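Local coordinates for uncharacterized protein (Bacteroides ovatus CL02T12C04, PDB 6PTM) that probably hydrolyses carrageenan chains from their ends, as an exo-carrageenase of glycoside hydrolase family 42, the family of many beta-galactosidases, at residues F375-L378 with K379-R383; K272-V275 with P276-G280; L482-T485 with K486-R490; G525-S529 with N530-P534. One frame throughout, in Å; residues are numbered along the deposited sequence.

Interaction 1: residues F375-L378 with K379-R383; sequences FSFL and KNEIR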
loop_
_atom_site.group_PDB
_atom_site.type_symbol
_atom_site.label_atom_id
_atom_site.label_comp_id
_atom_site.label_asym_id
_atom_site.label_seq_id
_atom_site.Cartn_x
_atom_site.Cartn_y
_atom_site.Cartn_z
ATOM N N PHE A 375 -0.792 -14.286 -13.633
ATOM C CA PHE A 375 -1.813 -13.810 -12.674
ATOM C C PHE A 375 -3.171 -13.754 -13.368
ATOM O O PHE A 375 -4.176 -14.035 -12.658
ATOM C CB PHE A 375 -1.379 -12.493 -12.029
ATOM C CG PHE A 375 -0.331 -12.703 -10.978
ATOM C CD1 PHE A 375 -0.593 -13.500 -9.880
ATOM C CD2 PHE A 375 0.932 -12.159 -11.110
ATOM C CE1 PHE A 375 0.376 -13.706 -8.920
ATOM C CE2 PHE A 375 1.902 -12.378 -10.151
ATOM C CZ PHE A 375 1.636 -13.176 -9.075
ATOM N N SER A 376 -3.219 -13.447 -14.666
ATOM C CA SER A 376 -4.449 -13.553 -15.474
ATOM C C SER A 376 -4.945 -15.006 -15.502
ATOM O O SER A 376 -6.164 -15.209 -15.308
ATOM C CB SER A 376 -4.291 -12.984 -16.878
ATOM O OG SER A 376 -4.104 -11.573 -16.802
ATOM N N PHE A 377 -4.062 -15.972 -15.750
ATOM C CA PHE A 377 -4.391 -17.425 -15.715
ATOM C C PHE A 377 -4.996 -17.771 -14.346
ATOM O O PHE A 377 -6.095 -18.324 -14.313
ATOM C CB PHE A 377 -3.170 -18.297 -16.037
ATOM C CG PHE A 377 -3.300 -19.746 -15.633
ATOM C CD1 PHE A 377 -4.075 -20.629 -16.378
ATOM C CD2 PHE A 377 -2.659 -20.218 -14.494
ATOM C CE1 PHE A 377 -4.236 -21.947 -15.971
ATOM C CE2 PHE A 377 -2.822 -21.538 -14.086
ATOM C CZ PHE A 377 -3.618 -22.395 -14.821
ATOM N N LEU A 378 -4.355 -17.429 -13.231
ATOM C CA LEU A 378 -4.887 -17.816 -11.885
ATOM C C LEU A 378 -6.289 -17.230 -11.681
ATOM O O LEU A 378 -7.188 -17.968 -11.258
ATOM C CB LEU A 378 -3.932 -17.334 -10.781
ATOM C CG LEU A 378 -2.619 -18.097 -10.668
ATOM C CD1 LEU A 378 -1.755 -17.503 -9.558
ATOM C CD2 LEU A 378 -2.834 -19.613 -10.449
ATOM N N LYS A 379 -6.464 -15.940 -11.969
ATOM C CA LYS A 379 -7.763 -15.241 -11.875
ATOM C C LYS A 379 -8.797 -15.916 -12.783
ATOM O O LYS A 379 -9.931 -16.178 -12.284
ATOM C CB LYS A 379 -7.640 -13.758 -12.237
ATOM C CG LYS A 379 -8.976 -13.040 -12.353
ATOM C CD LYS A 379 -8.904 -11.586 -12.759
ATOM C CE LYS A 379 -8.148 -11.366 -14.049
ATOM N NZ LYS A 379 -8.380 -9.996 -14.588
ATOM N N ASN A 380 -8.450 -16.247 -14.031
ATOM C CA ASN A 380 -9.451 -16.861 -14.955
ATOM C C ASN A 380 -9.829 -18.253 -14.442
ATOM O O ASN A 380 -11.012 -18.574 -14.520
ATOM C CB ASN A 380 -9.036 -16.864 -16.424
ATOM C CG ASN A 380 -8.784 -15.461 -16.931
ATOM O OD1 ASN A 380 -9.393 -14.488 -16.456
ATOM N ND2 ASN A 380 -7.830 -15.336 -17.847
ATOM N N GLU A 381 -8.920 -19.002 -13.813
ATOM C CA GLU A 381 -9.280 -20.317 -13.213
ATOM C C GLU A 381 -10.258 -20.124 -12.050
ATOM O O GLU A 381 -11.298 -20.830 -12.056
ATOM C CB GLU A 381 -8.060 -21.140 -12.806
ATOM C CG GLU A 381 -7.204 -21.532 -13.995
ATOM C CD GLU A 381 -7.903 -22.441 -14.997
ATOM O OE1 GLU A 381 -8.115 -23.602 -14.670
ATOM O OE2 GLU A 381 -8.350 -21.941 -16.047
ATOM N N ILE A 382 -9.987 -19.186 -11.133
ATOM C CA ILE A 382 -10.873 -18.906 -9.971
ATOM C C ILE A 382 -12.250 -18.516 -10.503
ATOM O O ILE A 382 -13.223 -19.106 -10.028
ATOM C CB ILE A 382 -10.275 -17.851 -9.030
ATOM C CG1 ILE A 382 -9.020 -18.385 -8.335
ATOM C CG2 ILE A 382 -11.299 -17.359 -8.030
ATOM C CD1 ILE A 382 -8.191 -17.326 -7.680
ATOM N N ARG A 383 -12.327 -17.638 -11.513
ATOM C CA ARG A 383 -13.611 -17.104 -12.029
ATOM C C ARG A 383 -14.503 -18.207 -12.623
ATOM O O ARG A 383 -15.723 -18.005 -12.554
ATOM C CB ARG A 383 -13.371 -15.970 -13.026
ATOM C CG ARG A 383 -12.846 -14.714 -12.350
ATOM C CD ARG A 383 -13.937 -13.846 -11.748
ATOM N NE ARG A 383 -14.785 -13.371 -12.820
ATOM C CZ ARG A 383 -14.442 -12.439 -13.692
ATOM N NH1 ARG A 383 -13.267 -11.839 -13.579
ATOM N NH2 ARG A 383 -15.283 -12.121 -14.671
HETATM O O HOH W 1 -6.607 -10.249 -16.635
#
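Lys379, Asn380, Glu381 and Ile382 each send their backbone N-H back to the carbonyl four residues earlier, on Phe375, Ser376, Phe377 and Leu378 in turn. The shortest of the four runs from Asn380 N to Ser376 O at 2.8 Å; the straightest, with 169° at the hydrogen, is Lys379 N to Phe375 O. ND2 of Asn380 also comes within 3.0 Å of Ser376 O, but its angle is too poor for a second bond. A water links two side chains, lying 2.8 Å from Ser376 OG and accepting from Lys379 NZ at 2.7 Å. Both groups have further partners: OG is hydrogen-bonded to the carbonyl of Thr372, and NZ donates to that of Asn417. On another side of the helix CG of Glu381 lies over one face of the Phe377 ring, 4.0 Å from its centroid, in a CH-pi contact. Beyond CG the carboxylate plane runs only 7° from that of the ring. Phe377 CG stands beside the carbonyl carbon, opposite the backbone N (chi1 163°), which carries the ring over to Glu381. Glu381 is buried, and both its oxygens are paired, OE1 with Ser268 OG and OE2 in a salt bridge with Lys384. Phe375 and Ile382 pack on strand 288-292. This is regular alpha-helical i-to-i+4 bonding, in a helix on the connection between parallel strands 288-292 and 391-394, as expected of the (beta/alpha)8 barrel of this family.

Interaction 2: residues K272-V275 with P276-G280; sequences KGTV and PYMAG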
loop_
_atom_site.group_PDB
_atom_site.type_symbol
_atom_site.label_atom_id
_atom_site.label_comp_id
_atom_site.label_asym_id
_atom_site.label_seq_id
_atom_site.Cartn_x
_atom_site.Cartn_y
_atom_site.Cartn_z
ATOM N N LYS A 272 -10.112 -25.837 -8.967
ATOM C CA LYS A 272 -11.269 -26.706 -9.323
ATOM C C LYS A 272 -11.759 -27.453 -8.075
ATOM O O LYS A 272 -12.965 -27.539 -7.890
ATOM C CB LYS A 272 -10.751 -27.640 -10.423
ATOM C CG LYS A 272 -11.685 -28.647 -11.063
ATOM C CD LYS A 272 -11.000 -29.325 -12.259
ATOM C CE LYS A 272 -11.159 -30.825 -12.313
ATOM N NZ LYS A 272 -12.582 -31.198 -12.482
ATOM N N GLY A 273 -10.854 -27.906 -7.207
ATOM C CA GLY A 273 -11.191 -28.817 -6.105
ATOM C C GLY A 273 -11.549 -28.077 -4.828
ATOM O O GLY A 273 -12.016 -28.752 -3.877
ATOM N N THR A 274 -11.354 -26.749 -4.793
ATOM C CA THR A 274 -11.513 -25.951 -3.558
ATOM C C THR A 274 -12.528 -24.830 -3.774
ATOM O O THR A 274 -13.414 -24.692 -2.936
ATOM C CB THR A 274 -10.162 -25.412 -3.059
ATOM O OG1 THR A 274 -9.575 -24.559 -4.053
ATOM C CG2 THR A 274 -9.218 -26.540 -2.699
ATOM N N VAL A 275 -12.388 -24.038 -4.835
ATOM C CA VAL A 275 -13.164 -22.776 -4.977
ATOM C C VAL A 275 -14.661 -23.052 -5.027
ATOM O O VAL A 275 -15.388 -22.252 -4.454
ATOM C CB VAL A 275 -12.626 -21.906 -6.135
ATOM C CG1 VAL A 275 -13.571 -20.801 -6.556
ATOM C CG2 VAL A 275 -11.289 -21.336 -5.739
ATOM N N PRO A 276 -15.215 -24.165 -5.583
ATOM C CA PRO A 276 -16.658 -24.408 -5.483
ATOM C C PRO A 276 -17.243 -24.373 -4.059
ATOM O O PRO A 276 -18.366 -24.028 -3.917
ATOM C CB PRO A 276 -16.821 -25.809 -6.100
ATOM C CG PRO A 276 -15.722 -25.825 -7.139
ATOM C CD PRO A 276 -14.551 -25.198 -6.400
ATOM N N TYR A 277 -16.463 -24.696 -3.039
ATOM C CA TYR A 277 -16.899 -24.653 -1.626
ATOM C C TYR A 277 -16.916 -23.216 -1.095
ATOM O O TYR A 277 -17.623 -22.969 -0.101
ATOM C CB TYR A 277 -15.964 -25.498 -0.769
ATOM C CG TYR A 277 -16.073 -26.980 -1.004
ATOM C CD1 TYR A 277 -17.130 -27.712 -0.496
ATOM C CD2 TYR A 277 -15.110 -27.655 -1.727
ATOM C CE1 TYR A 277 -17.205 -29.088 -0.676
ATOM C CE2 TYR A 277 -15.173 -29.025 -1.930
ATOM C CZ TYR A 277 -16.225 -29.755 -1.389
ATOM O OH TYR A 277 -16.279 -31.114 -1.608
ATOM N N MET A 278 -16.169 -22.303 -1.720
ATOM C CA MET A 278 -15.922 -20.943 -1.186
ATOM C C MET A 278 -16.832 -19.946 -1.909
ATOM O O MET A 278 -16.974 -18.806 -1.386
ATOM C CB MET A 278 -14.485 -20.468 -1.432
ATOM C CG MET A 278 -13.446 -21.433 -1.024
ATOM S SD MET A 278 -11.789 -20.730 -1.252
ATOM C CE MET A 278 -10.825 -22.232 -1.318
ATOM N N ALA A 279 -17.370 -20.309 -3.083
ATOM C CA ALA A 279 -17.914 -19.328 -4.050
ATOM C C ALA A 279 -19.073 -18.565 -3.403
ATOM O O ALA A 279 -19.987 -19.212 -2.836
ATOM C CB ALA A 279 -18.341 -20.000 -5.332
ATOM N N GLY A 280 -18.991 -17.233 -3.402
ATOM C CA GLY A 280 -20.078 -16.355 -2.942
ATOM C C GLY A 280 -20.035 -16.151 -1.443
ATOM O O GLY A 280 -20.845 -15.378 -0.934
#
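Thr274 and Val275 receive the backbone N-H groups of Tyr277 and Met278 where helix 261-278 frays at its C-terminal end, kinked by Pro276. Lacking an N-H, the proline cannot bond to the turn before; instead its CD sits 3.2 Å from Lys272 O. The bonds that follow span three residues, as in a 3-10 turn: Tyr277 N to Thr274 O at 3.1 Å and Met278 N to Val275 O at 2.8 Å. In the second the donor stands well above the carbonyl plane, 53° out of it, a sign of how tightly the backbone is wound here.

The close packing is on the buried side. Thr274 and Met278 lie alongside each other, pointing the same way, both against Met196 of strand 192-197, Met278 also on Phe194. Val275 is buried as well, against Tyr385 at the end of helix 358-385. On the looser side Lys272 and Pro276 are exposed, although the proline still rests on Tyr385. Tyr277 lies partly between the two regimes: its ring points an edge at the carbonyls of Gly273 and Thr274, with CD2 3.6 Å from Thr274 O, and also meets Ile213, Leu216 and Gln217 of helix 210-218. A serine in its place would probably leave a gap between the two helices and strip those carbonyls of the ring edge that covers them. On the buried side, the methyl CE at the end of the extended Met278 chain comes to rest 3.7 Å from Thr274 CB.

Interaction 3: residues L482-T485 with K486-R490; sequences LYQT and KEYAR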
loop_
_atom_site.group_PDB
_atom_site.type_symbol
_atom_site.label_atom_id
_atom_site.label_comp_id
_atom_site.label_asym_id
_atom_site.label_seq_id
_atom_site.Cartn_x
_atom_site.Cartn_y
_atom_site.Cartn_z
ATOM N N LEU A 482 10.905 0.210 20.238
ATOM C CA LEU A 482 9.994 -0.206 21.349
ATOM C C LEU A 482 9.088 0.994 21.701
ATOM O O LEU A 482 7.895 0.756 22.031
ATOM C CB LEU A 482 10.829 -0.684 22.546
ATOM C CG LEU A 482 10.025 -1.251 23.718
ATOM C CD1 LEU A 482 9.197 -2.463 23.293
ATOM C CD2 LEU A 482 10.921 -1.602 24.904
ATOM N N TYR A 483 9.626 2.223 21.601
ATOM C CA TYR A 483 8.994 3.509 22.035
ATOM C C TYR A 483 8.214 4.160 20.879
ATOM O O TYR A 483 7.821 5.330 20.957
ATOM C CB TYR A 483 10.055 4.455 22.604
ATOM C CG TYR A 483 10.914 3.793 23.667
ATOM C CD1 TYR A 483 10.329 3.087 24.715
ATOM C CD2 TYR A 483 12.300 3.819 23.606
ATOM C CE1 TYR A 483 11.084 2.437 25.683
ATOM C CE2 TYR A 483 13.075 3.196 24.582
ATOM C CZ TYR A 483 12.471 2.504 25.627
ATOM O OH TYR A 483 13.235 1.902 26.593
ATOM N N GLN A 484 7.938 3.406 19.822
ATOM C CA GLN A 484 7.122 3.916 18.699
ATOM C C GLN A 484 5.895 4.617 19.309
ATOM O O GLN A 484 5.284 4.052 20.266
ATOM C CB GLN A 484 6.778 2.742 17.766
ATOM C CG GLN A 484 6.124 3.187 16.472
ATOM C CD GLN A 484 5.847 2.024 15.550
ATOM O OE1 GLN A 484 4.956 1.205 15.811
ATOM N NE2 GLN A 484 6.566 1.985 14.441
ATOM N N THR A 485 5.543 5.801 18.814
ATOM C CA THR A 485 4.455 6.624 19.393
ATOM C C THR A 485 3.093 6.292 18.782
ATOM O O THR A 485 2.984 5.962 17.579
ATOM C CB THR A 485 4.789 8.111 19.301
ATOM O OG1 THR A 485 4.754 8.553 17.936
ATOM C CG2 THR A 485 6.140 8.394 19.941
ATOM N N LYS A 486 2.044 6.444 19.579
ATOM C CA LYS A 486 0.688 6.328 19.007
ATOM C C LYS A 486 0.517 7.405 17.919
ATOM O O LYS A 486 -0.254 7.136 16.996
ATOM C CB LYS A 486 -0.356 6.426 20.108
ATOM C CG LYS A 486 -0.507 7.785 20.775
ATOM C CD LYS A 486 -1.358 7.618 21.999
ATOM C CE LYS A 486 -2.173 8.829 22.374
ATOM N NZ LYS A 486 -1.278 9.932 22.737
ATOM N N GLU A 487 1.178 8.571 18.024
ATOM C CA GLU A 487 1.042 9.690 17.037
ATOM C C GLU A 487 1.576 9.202 15.675
ATOM O O GLU A 487 0.997 9.520 14.645
ATOM C CB GLU A 487 1.792 10.952 17.480
ATOM C CG GLU A 487 1.158 11.695 18.658
ATOM C CD GLU A 487 1.349 11.095 20.053
ATOM O OE1 GLU A 487 2.232 10.241 20.240
ATOM O OE2 GLU A 487 0.542 11.419 20.923
ATOM N N TYR A 488 2.700 8.501 15.681
ATOM C CA TYR A 488 3.278 7.932 14.447
ATOM C C TYR A 488 2.259 6.971 13.826
ATOM O O TYR A 488 2.005 7.031 12.609
ATOM C CB TYR A 488 4.599 7.197 14.702
ATOM C CG TYR A 488 4.981 6.393 13.493
ATOM C CD1 TYR A 488 5.481 7.008 12.346
ATOM C CD2 TYR A 488 4.680 5.042 13.436
ATOM C CE1 TYR A 488 5.744 6.275 11.195
ATOM C CE2 TYR A 488 4.954 4.296 12.303
ATOM C CZ TYR A 488 5.482 4.912 11.176
ATOM O OH TYR A 488 5.725 4.146 10.055
ATOM N N ALA A 489 1.676 6.111 14.653
ATOM C CA ALA A 489 0.817 5.023 14.142
ATOM C C ALA A 489 -0.421 5.654 13.482
ATOM O O ALA A 489 -0.813 5.270 12.302
ATOM C CB ALA A 489 0.458 4.068 15.265
ATOM N N ARG A 490 -1.056 6.591 14.199
ATOM C CA ARG A 490 -2.267 7.322 13.718
ATOM C C ARG A 490 -1.938 8.091 12.433
ATOM O O ARG A 490 -2.723 8.012 11.468
ATOM C CB ARG A 490 -2.773 8.286 14.790
ATOM C CG ARG A 490 -3.783 9.313 14.308
ATOM C CD ARG A 490 -4.313 10.120 15.480
ATOM N NE ARG A 490 -5.148 9.300 16.354
ATOM C CZ ARG A 490 -6.464 9.105 16.221
ATOM N NH1 ARG A 490 -7.123 9.683 15.242
ATOM N NH2 ARG A 490 -7.122 8.318 17.074
#
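The amide of Gln484 and the ring of Tyr488 meet obliquely, their planes 27° apart. NE2 of Gln484 comes within 3.5 Å of Tyr488 CE2, while Gln484 CG approaches CD2 of the same ring at 3.8 Å. Polar partners from elsewhere fix both groups: NE2 donates to Leu474 O and also bonds Tyr479 OH, and the phenol OH of Tyr488 bonds Met473 O, Cys428 N and Ser427 OG. An alanine at Gln484 would remove the amide, which is likely to leave Leu474 O without this donor and one side of the tyrosine ring less firmly held.

Thr485 is the N-cap. Its OG1, turned between the backbone N and the carbonyl carbon (chi1 69°), accepts from Tyr488 N at 3.1 Å, a capping bond to an N-H of the helix's first turn. The backbone then takes over, Ala489 N donating to Thr485 O at 3.2 Å. Glu487 folds back at its second torsion, bringing OE1 to 3.5 Å from Thr485 CB, while its OE2 forms a salt bridge with Lys486 NZ at 3.0 Å.

The cap closes the loop that follows strand 466-471 and starts helix 486-498. Loop and helix both lie against helix 534-549: Gln484 touches Ile536 from the loop, and from the helix Lys486 touches Glu539 and Arg490 forms salt bridges with Glu539 and Asp546.

Interaction 4: residues G525-S529 with N530-P534; sequences GYAAS and NNHQP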
loop_
_atom_site.group_PDB
_atom_site.type_symbol
_atom_site.label_atom_id
_atom_site.label_comp_id
_atom_site.label_asym_id
_atom_site.label_seq_id
_atom_site.Cartn_x
_atom_site.Cartn_y
_atom_site.Cartn_z
ATOM N N GLY A 525 11.566 -10.503 13.537
ATOM C CA GLY A 525 10.452 -9.537 13.456
ATOM C C GLY A 525 9.798 -9.225 14.795
ATOM O O GLY A 525 9.055 -8.187 14.866
ATOM N N TYR A 526 10.032 -10.046 15.829
ATOM C CA TYR A 526 9.111 -10.131 16.996
ATOM C C TYR A 526 9.409 -9.052 18.043
ATOM O O TYR A 526 8.482 -8.298 18.391
ATOM C CB TYR A 526 9.112 -11.518 17.631
ATOM C CG TYR A 526 8.018 -11.721 18.652
ATOM C CD1 TYR A 526 6.673 -11.718 18.289
ATOM C CD2 TYR A 526 8.331 -11.946 19.989
ATOM C CE1 TYR A 526 5.674 -11.929 19.230
ATOM C CE2 TYR A 526 7.343 -12.181 20.933
ATOM C CZ TYR A 526 6.008 -12.171 20.557
ATOM O OH TYR A 526 5.032 -12.399 21.494
ATOM N N ALA A 527 10.626 -8.989 18.585
ATOM C CA ALA A 527 10.886 -8.115 19.759
ATOM C C ALA A 527 10.677 -6.639 19.356
ATOM O O ALA A 527 11.143 -6.236 18.249
ATOM C CB ALA A 527 12.251 -8.393 20.333
ATOM N N ALA A 528 9.988 -5.862 20.209
ATOM C CA ALA A 528 9.810 -4.394 20.070
ATOM C C ALA A 528 8.927 -4.090 18.845
ATOM O O ALA A 528 8.920 -2.928 18.375
ATOM C CB ALA A 528 11.166 -3.705 19.979
ATOM N N SER A 529 8.225 -5.109 18.331
ATOM C CA SER A 529 7.088 -4.981 17.386
ATOM C C SER A 529 5.834 -4.657 18.221
ATOM O O SER A 529 5.919 -4.573 19.513
ATOM C CB SER A 529 6.922 -6.248 16.545
ATOM O OG SER A 529 6.380 -7.346 17.297
ATOM N N ASN A 530 4.695 -4.540 17.539
ATOM C CA ASN A 530 3.392 -4.206 18.159
ATOM C C ASN A 530 3.087 -5.234 19.244
ATOM O O ASN A 530 2.352 -4.861 20.167
ATOM C CB ASN A 530 2.268 -4.070 17.125
ATOM C CG ASN A 530 2.072 -5.296 16.274
ATOM O OD1 ASN A 530 2.628 -5.363 15.172
ATOM N ND2 ASN A 530 1.324 -6.261 16.796
ATOM N N ASN A 531 3.645 -6.445 19.140
ATOM C CA ASN A 531 3.424 -7.540 20.120
ATOM C C ASN A 531 3.914 -7.107 21.521
ATOM O O ASN A 531 3.548 -7.798 22.511
ATOM C CB ASN A 531 4.067 -8.837 19.654
ATOM C CG ASN A 531 3.427 -9.336 18.380
ATOM O OD1 ASN A 531 2.353 -9.971 18.428
ATOM N ND2 ASN A 531 4.115 -9.124 17.266
ATOM N N HIS A 532 4.683 -6.014 21.611
ATOM C CA HIS A 532 5.186 -5.418 22.874
ATOM C C HIS A 532 4.690 -3.981 23.084
ATOM O O HIS A 532 5.283 -3.264 23.945
ATOM C CB HIS A 532 6.731 -5.452 22.878
ATOM C CG HIS A 532 7.268 -6.843 22.857
ATOM N ND1 HIS A 532 8.536 -7.152 22.427
ATOM C CD2 HIS A 532 6.713 -8.006 23.264
ATOM C CE1 HIS A 532 8.729 -8.456 22.557
ATOM N NE2 HIS A 532 7.623 -9.002 23.062
ATOM N N GLN A 533 3.661 -3.531 22.371
ATOM C CA GLN A 533 3.310 -2.073 22.361
ATOM C C GLN A 533 1.799 -1.876 22.466
ATOM O O GLN A 533 1.102 -1.657 21.462
ATOM C CB GLN A 533 3.835 -1.397 21.101
ATOM C CG GLN A 533 5.332 -1.510 20.901
ATOM C CD GLN A 533 5.732 -1.130 19.496
ATOM O OE1 GLN A 533 5.034 -1.472 18.525
ATOM N NE2 GLN A 533 6.862 -0.426 19.385
ATOM N N PRO A 534 1.262 -1.877 23.705
ATOM C CA PRO A 534 -0.183 -1.728 23.921
ATOM C C PRO A 534 -0.786 -0.473 23.268
ATOM O O PRO A 534 -1.868 -0.578 22.796
ATOM C CB PRO A 534 -0.336 -1.673 25.448
ATOM C CG PRO A 534 0.919 -2.353 25.963
ATOM C CD PRO A 534 2.009 -2.003 24.966
#
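A type II beta turn from Tyr526 to Ser529 runs directly into the short 3-10 turn at Asn530 and Asn531, and His532 folds back across the join to take the N-H of Ala528. Gln533 then stands at the N-cap of helix 534-549, so the residues that touch form a buried lead-in to that helix. Ala528 N donates to His532 ND1 at 2.9 Å, almost straight at 173°, though the donor sits 27° out of the imidazole plane. His532 returns a bond of its own, from its backbone N to Ser529 O at 2.8 Å.

Ser529 OG is gripped from several directions. It donates to Tyr526 O at 2.6 Å and accepts from Asn531 ND2 at 2.9 Å, the hydroxyl lying close to the amide plane; Asn531 N adds a weak bond. Tyr526 O is shared, since Ser529 N donates to it as well. With its CG anti to the backbone N (chi1 -170°), the Tyr526 side chain swings beside the next turn, where CE1 meets Asn531 CB at 3.5 Å and CE2 approaches His532 NE2 at 3.8 Å. Outside, Asn530 ND2 bonds Tyr508 O, and His532 packs on Leu116 and Glu120 of helix 109-139.

Because ND1 accepts, it can carry no hydrogen, so the imidazole is probably neutral with its hydrogen on NE2. The serine hydroxyl, donor and acceptor at once, pairs with polar groups that would otherwise be costly to bury.

Overall arrangement
Interactions 1 and 2 sit on neighbouring helices, 358-385 and 261-278, centres 13 Å apart, and touch through Ile382 O and Val275 CG1; each mixes buried with exposed residues. Interactions 3 and 4, their centres about 36 to 41 Å from those of the first pair, lead into helices 486-498 and 534-549. They too touch, Gln533 NE2 probably bonding Leu482 O at 3.1 Å while Leu482 packs on Ala528 and His532. Interaction 4 is buried throughout; interaction 3 only partly. Chemistry follows place: regular mid-helix backbone bonding in interaction 1, shorter turns at a kinked helix end in 2, a side-chain cap on a helix's first turn in 3, and side-chain and turn bonds ahead of a helix in 4.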